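Local coordinates for protein STU0660 (Streptococcus thermophilus, PDB 3ZTH) that probably binds DNA as a large, metal-binding Csn2 protein that takes part in CRISPR-mediated bacterial immunity, at residues A[272-277]-A[315-320]; A[298-303]-A[319-324]. All coordinates share one frame; numbering follows the deposited sequence.

Contact 1: residues A[272-277]-A[315-320]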
loop_
_atom_site.group_PDB
_atom_site.type_symbol
_atom_site.label_atom_id
_atom_site.label_comp_id
_atom_site.label_asym_id
_atom_site.label_seq_id
_atom_site.Cartn_x
_atom_site.Cartn_y
_atom_site.Cartn_z
ATOM N N GLU A 272 26.889 26.875 -52.403
ATOM C CA GLU A 272 27.462 28.035 -53.075
ATOM C C GLU A 272 28.590 28.671 -52.276
ATOM O O GLU A 272 29.641 28.983 -52.836
ATOM C CB GLU A 272 26.359 29.051 -53.398
ATOM C CG GLU A 272 25.590 28.680 -54.670
ATOM C CD GLU A 272 24.253 29.399 -54.810
ATOM O OE1 GLU A 272 24.192 30.619 -54.527
ATOM O OE2 GLU A 272 23.265 28.741 -55.213
ATOM N N ARG A 273 28.383 28.847 -50.972
ATOM C CA ARG A 273 29.406 29.432 -50.106
ATOM C C ARG A 273 30.670 28.586 -50.160
ATOM O O ARG A 273 31.752 29.090 -50.451
ATOM C CB ARG A 273 28.925 29.500 -48.650
ATOM C CG ARG A 273 27.893 30.572 -48.344
ATOM C CD ARG A 273 28.429 31.961 -48.673
ATOM N NE ARG A 273 27.628 33.031 -48.076
ATOM C CZ ARG A 273 27.536 33.262 -46.766
ATOM N NH1 ARG A 273 28.191 32.500 -45.898
ATOM N NH2 ARG A 273 26.789 34.263 -46.320
ATOM N N VAL A 274 30.521 27.296 -49.875
ATOM C CA VAL A 274 31.647 26.370 -49.877
ATOM C C VAL A 274 32.346 26.381 -51.226
ATOM O O VAL A 274 33.572 26.458 -51.301
ATOM C CB VAL A 274 31.179 24.931 -49.541
ATOM C CG1 VAL A 274 32.332 23.951 -49.640
ATOM C CG2 VAL A 274 30.595 24.902 -48.142
HETATM N N MSE A 275 31.563 26.311 -52.293
HETATM C CA MSE A 275 32.118 26.319 -53.637
HETATM C C MSE A 275 33.034 27.534 -53.825
HETATM O O MSE A 275 34.110 27.424 -54.410
HETATM C CB MSE A 275 30.972 26.320 -54.654
HETATM C CG MSE A 275 31.387 26.382 -56.114
HETATM SE SE MSE A 275 29.908 25.972 -57.336
HETATM C CE MSE A 275 28.813 27.560 -57.063
ATOM N N LYS A 276 32.618 28.689 -53.307
ATOM C CA LYS A 276 33.425 29.900 -53.428
ATOM C C LYS A 276 34.796 29.737 -52.765
ATOM O O LYS A 276 35.793 30.273 -53.243
ATOM C CB LYS A 276 32.693 31.100 -52.819
ATOM C CG LYS A 276 33.496 32.386 -52.918
ATOM C CD LYS A 276 32.778 33.608 -52.350
ATOM C CE LYS A 276 33.625 34.877 -52.579
ATOM N NZ LYS A 276 33.000 36.145 -52.081
ATOM N N TYR A 277 34.840 28.986 -51.667
ATOM C CA TYR A 277 36.079 28.746 -50.931
ATOM C C TYR A 277 36.864 27.516 -51.376
ATOM O O TYR A 277 38.022 27.353 -51.001
ATOM C CB TYR A 277 35.782 28.599 -49.444
ATOM C CG TYR A 277 35.596 29.898 -48.708
ATOM C CD1 TYR A 277 34.343 30.503 -48.635
ATOM C CD2 TYR A 277 36.670 30.515 -48.060
ATOM C CE1 TYR A 277 34.158 31.686 -47.933
ATOM C CE2 TYR A 277 36.495 31.699 -47.353
ATOM C CZ TYR A 277 35.236 32.274 -47.292
ATOM O OH TYR A 277 35.040 33.419 -46.565
ATOM N N SER A 315 37.849 16.349 -45.592
ATOM C CA SER A 315 38.662 17.165 -44.685
ATOM C C SER A 315 38.608 18.614 -45.137
ATOM O O SER A 315 38.537 19.530 -44.320
ATOM C CB SER A 315 40.118 16.691 -44.685
ATOM O OG SER A 315 40.218 15.335 -44.300
ATOM N N VAL A 316 38.645 18.815 -46.447
ATOM C CA VAL A 316 38.584 20.154 -47.006
ATOM C C VAL A 316 37.231 20.792 -46.696
ATOM O O VAL A 316 37.171 21.900 -46.159
ATOM C CB VAL A 316 38.815 20.115 -48.539
ATOM C CG1 VAL A 316 38.574 21.493 -49.159
ATOM C CG2 VAL A 316 40.235 19.662 -48.812
ATOM N N ILE A 317 36.152 20.088 -47.039
ATOM C CA ILE A 317 34.799 20.577 -46.795
ATOM C C ILE A 317 34.629 20.898 -45.309
ATOM O O ILE A 317 34.062 21.927 -44.946
ATOM C CB ILE A 317 33.751 19.518 -47.219
ATOM C CG1 ILE A 317 33.866 19.263 -48.721
ATOM C CG2 ILE A 317 32.346 19.974 -46.838
ATOM C CD1 ILE A 317 33.583 20.476 -49.562
ATOM N N LEU A 318 35.130 20.012 -44.456
ATOM C CA LEU A 318 35.052 20.212 -43.015
ATOM C C LEU A 318 35.690 21.546 -42.626
ATOM O O LEU A 318 35.098 22.340 -41.886
ATOM C CB LEU A 318 35.751 19.050 -42.293
ATOM C CG LEU A 318 36.037 19.023 -40.778
ATOM C CD1 LEU A 318 35.256 20.060 -40.027
ATOM C CD2 LEU A 318 35.715 17.647 -40.248
ATOM N N ASN A 319 36.895 21.788 -43.133
ATOM C CA ASN A 319 37.620 23.015 -42.835
ATOM C C ASN A 319 36.865 24.238 -43.301
ATOM O O ASN A 319 36.751 25.230 -42.571
ATOM C CB ASN A 319 39.002 22.988 -43.491
ATOM C CG ASN A 319 39.993 22.136 -42.721
ATOM O OD1 ASN A 319 39.635 21.484 -41.736
ATOM N ND2 ASN A 319 41.245 22.139 -43.161
ATOM N N ILE A 320 36.348 24.172 -44.519
ATOM C CA ILE A 320 35.610 25.290 -45.077
ATOM C C ILE A 320 34.344 25.557 -44.271
ATOM O O ILE A 320 34.066 26.706 -43.905
ATOM C CB ILE A 320 35.269 25.042 -46.574
ATOM C CG1 ILE A 320 36.566 24.978 -47.387
ATOM C CG2 ILE A 320 34.398 26.154 -47.107
ATOM C CD1 ILE A 320 36.383 24.619 -48.854
#
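Val274 packs on Ile317 and Ile320, and Tyr277 on Ile320, in an apolar helix-to-helix contact. It sits in the helical C-terminal region, which follows strand 261-263 of the mixed sheet. The two helical segments are steeply crossed, with 109° between their directions. Their axes come within 10.2 Å. No hydrogen bond joins them.

Ile320 is the hub. Its CG2 methyl lies 3.7 Å from Tyr277 CB. The same methyl is 3.9 Å from Val274 CA, so it reaches the backbone of the facing helix. CG1 of Ile320 stands beside the backbone N (chi1 -65°), which leaves CG2 anti to that N. From CG1 the chain extends, and CD1 ends 3.8 Å from Tyr277 O, at the last turn of helix 267-277.

Val274 touches both isoleucines. Its CG1 lies 3.7 Å from Ile317 CD1, and the two side chains cross at about a right angle. CG1 is also 3.9 Å from Ile320 CG2. Tyr277 is exposed and the end of its side chain leads away; its CB does the closest touching.

Helix 286-296 adds Phe289 against Val274 and Ser292 against Ile317. Phe345 of the second subunit packs on Ile320. The contact is thus a crossed helix pair in the apolar core of the C-terminal helical region, bordered by helix 286-296 and the second subunit.

Contact 2: residues A[298-303]-A[319-324]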
loop_
_atom_site.group_PDB
_atom_site.type_symbol
_atom_site.label_atom_id
_atom_site.label_comp_id
_atom_site.label_asym_id
_atom_site.label_seq_id
_atom_site.Cartn_x
_atom_site.Cartn_y
_atom_site.Cartn_z
ATOM N N PRO A 298 28.686 16.107 -37.962
ATOM C CA PRO A 298 28.830 15.722 -36.553
ATOM C C PRO A 298 30.141 16.202 -35.909
ATOM O O PRO A 298 30.241 16.294 -34.682
ATOM C CB PRO A 298 28.741 14.197 -36.606
ATOM C CG PRO A 298 27.855 13.965 -37.784
ATOM C CD PRO A 298 28.394 14.931 -38.799
ATOM N N TYR A 299 31.139 16.512 -36.732
ATOM C CA TYR A 299 32.430 16.954 -36.212
ATOM C C TYR A 299 32.695 18.450 -36.298
ATOM O O TYR A 299 33.791 18.894 -35.992
ATOM C CB TYR A 299 33.558 16.213 -36.930
ATOM C CG TYR A 299 33.496 14.726 -36.735
ATOM C CD1 TYR A 299 33.835 14.151 -35.509
ATOM C CD2 TYR A 299 33.043 13.891 -37.757
ATOM C CE1 TYR A 299 33.721 12.770 -35.303
ATOM C CE2 TYR A 299 32.923 12.511 -37.564
ATOM C CZ TYR A 299 33.262 11.960 -36.337
ATOM O OH TYR A 299 33.131 10.607 -36.148
ATOM N N LEU A 300 31.702 19.231 -36.704
ATOM C CA LEU A 300 31.888 20.670 -36.824
ATOM C C LEU A 300 31.920 21.348 -35.466
ATOM O O LEU A 300 31.406 20.814 -34.491
ATOM C CB LEU A 300 30.764 21.265 -37.674
ATOM C CG LEU A 300 30.706 20.677 -39.087
ATOM C CD1 LEU A 300 29.485 21.183 -39.828
ATOM C CD2 LEU A 300 31.989 21.046 -39.832
ATOM N N LEU A 301 32.532 22.526 -35.405
ATOM C CA LEU A 301 32.609 23.298 -34.164
ATOM C C LEU A 301 33.227 22.488 -33.027
ATOM O O LEU A 301 32.803 22.587 -31.879
ATOM C CB LEU A 301 31.208 23.764 -33.752
ATOM C CG LEU A 301 30.258 24.113 -34.906
ATOM C CD1 LEU A 301 28.884 24.465 -34.348
ATOM C CD2 LEU A 301 30.818 25.257 -35.725
ATOM N N THR A 302 34.229 21.685 -33.346
ATOM C CA THR A 302 34.870 20.874 -32.323
ATOM C C THR A 302 36.383 20.941 -32.407
ATOM O O THR A 302 36.970 20.508 -33.403
ATOM C CB THR A 302 34.479 19.374 -32.432
ATOM O OG1 THR A 302 33.056 19.230 -32.392
ATOM C CG2 THR A 302 35.078 18.595 -31.275
ATOM N N LYS A 303 37.015 21.501 -31.384
ATOM C CA LYS A 303 38.462 21.529 -31.370
ATOM C C LYS A 303 38.758 20.119 -30.896
ATOM O O LYS A 303 38.410 19.757 -29.775
ATOM C CB LYS A 303 39.008 22.529 -30.357
ATOM C CG LYS A 303 40.523 22.583 -30.388
ATOM C CD LYS A 303 41.119 23.243 -29.157
ATOM C CE LYS A 303 42.645 23.213 -29.226
ATOM N NZ LYS A 303 43.287 23.781 -28.005
ATOM N N ASN A 319 36.895 21.788 -43.133
ATOM C CA ASN A 319 37.620 23.015 -42.835
ATOM C C ASN A 319 36.865 24.238 -43.301
ATOM O O ASN A 319 36.751 25.230 -42.571
ATOM C CB ASN A 319 39.002 22.988 -43.491
ATOM C CG ASN A 319 39.993 22.136 -42.721
ATOM O OD1 ASN A 319 39.635 21.484 -41.736
ATOM N ND2 ASN A 319 41.245 22.139 -43.161
ATOM N N ILE A 320 36.348 24.172 -44.519
ATOM C CA ILE A 320 35.610 25.290 -45.077
ATOM C C ILE A 320 34.344 25.557 -44.271
ATOM O O ILE A 320 34.066 26.706 -43.905
ATOM C CB ILE A 320 35.269 25.042 -46.574
ATOM C CG1 ILE A 320 36.566 24.978 -47.387
ATOM C CG2 ILE A 320 34.398 26.154 -47.107
ATOM C CD1 ILE A 320 36.383 24.619 -48.854
ATOM N N LEU A 321 33.590 24.500 -43.970
ATOM C CA LEU A 321 32.360 24.663 -43.205
ATOM C C LEU A 321 32.640 25.309 -41.866
ATOM O O LEU A 321 31.949 26.256 -41.470
ATOM C CB LEU A 321 31.653 23.322 -43.008
ATOM C CG LEU A 321 30.903 22.825 -44.247
ATOM C CD1 LEU A 321 30.338 21.446 -43.981
ATOM C CD2 LEU A 321 29.790 23.805 -44.616
ATOM N N ASN A 322 33.651 24.813 -41.163
ATOM C CA ASN A 322 33.990 25.401 -39.874
ATOM C C ASN A 322 34.207 26.899 -40.031
ATOM O O ASN A 322 33.693 27.695 -39.251
ATOM C CB ASN A 322 35.240 24.752 -39.300
ATOM C CG ASN A 322 34.918 23.751 -38.226
ATOM O OD1 ASN A 322 35.775 22.967 -37.814
ATOM N ND2 ASN A 322 33.671 23.771 -37.754
ATOM N N GLN A 323 34.962 27.278 -41.053
ATOM C CA GLN A 323 35.230 28.682 -41.311
ATOM C C GLN A 323 33.935 29.485 -41.474
ATOM O O GLN A 323 33.843 30.615 -40.992
ATOM C CB GLN A 323 36.106 28.829 -42.558
ATOM C CG GLN A 323 36.525 30.256 -42.820
ATOM C CD GLN A 323 37.602 30.386 -43.878
ATOM O OE1 GLN A 323 38.012 31.499 -44.219
ATOM N NE2 GLN A 323 38.073 29.254 -44.402
ATOM N N LEU A 324 32.935 28.903 -42.139
ATOM C CA LEU A 324 31.654 29.579 -42.346
ATOM C C LEU A 324 30.946 29.859 -41.032
ATOM O O LEU A 324 30.040 30.690 -40.966
ATOM C CB LEU A 324 30.729 28.748 -43.235
ATOM C CG LEU A 324 31.174 28.528 -44.680
ATOM C CD1 LEU A 324 29.995 27.976 -45.447
ATOM C CD2 LEU A 324 31.644 29.832 -45.326
#
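Leu300 and Leu301 pack against Leu321 and Asn322, joining the loop after helix 286-296 to the last turns of helix 312-324. All four residues are buried. The CA atoms of Leu300 and Asn322 are 6.0 Å apart, the nearest pair across the two segments.

The tight part centres on Leu300. Its CD2 lies 3.9 Å from Leu321 CB, the one purely apolar touch of side chain on side chain between the segments. CG of Leu300 is anti to its own carbonyl carbon (chi1 -60°) and the chain is then extended, which carries CD2 to the base of Leu321. The side chain of Asn322 lies beside Leu300. As modelled, Asn322 ND2 is 2.9 Å from Leu301 N. The amide is probably turned over in the model, so this pair is doubtful as it stands. With the amide turned back it may be a hydrogen bond. Leu301 has a left-handed backbone (phi 55°, psi 38°), and its side chain also comes up to that of Asn322. Ile256 of strand 254-257 backs both leucines.

The loose side lies at Lys303, which is exposed and whose side chain starts away from the helix. At the far end of the helical segment, Gln323 and Leu324 turn to Tyr277 and Arg273 of helix 267-277.

Backbone bonds pair Leu301 with Asp259, and Pro298 O accepts a hydrogen bond from NE2 of Gln26, a magnesium ligand. The contact is therefore mostly hydrophobic, with one buried amide set against loop backbone. The loop thus lies between helix 312-324 and the magnesium ligand Gln26, with leucines turned to the helix and a backbone carbonyl bonded to the ligand.

Both contacts use helix 312-324 and share Asn319 and Ile320. Contact 1 joins it to another helix; contact 2 joins it to a loop. Contact 1 is all apolar and has an exposed rim at Tyr277. The touching residues of contact 2 are all buried, and a polar amide sits among its leucines. The two run together: Leu318 packs on Leu300, and Val274 packs on Leu321. Contact 1 lies away from the annotated sites, while the Leu300 side chain of contact 2 is about 8 Å from that of Gln26. The second subunit packs on the shared Asn319 and Ile320, so the helix also lies at a subunit interface.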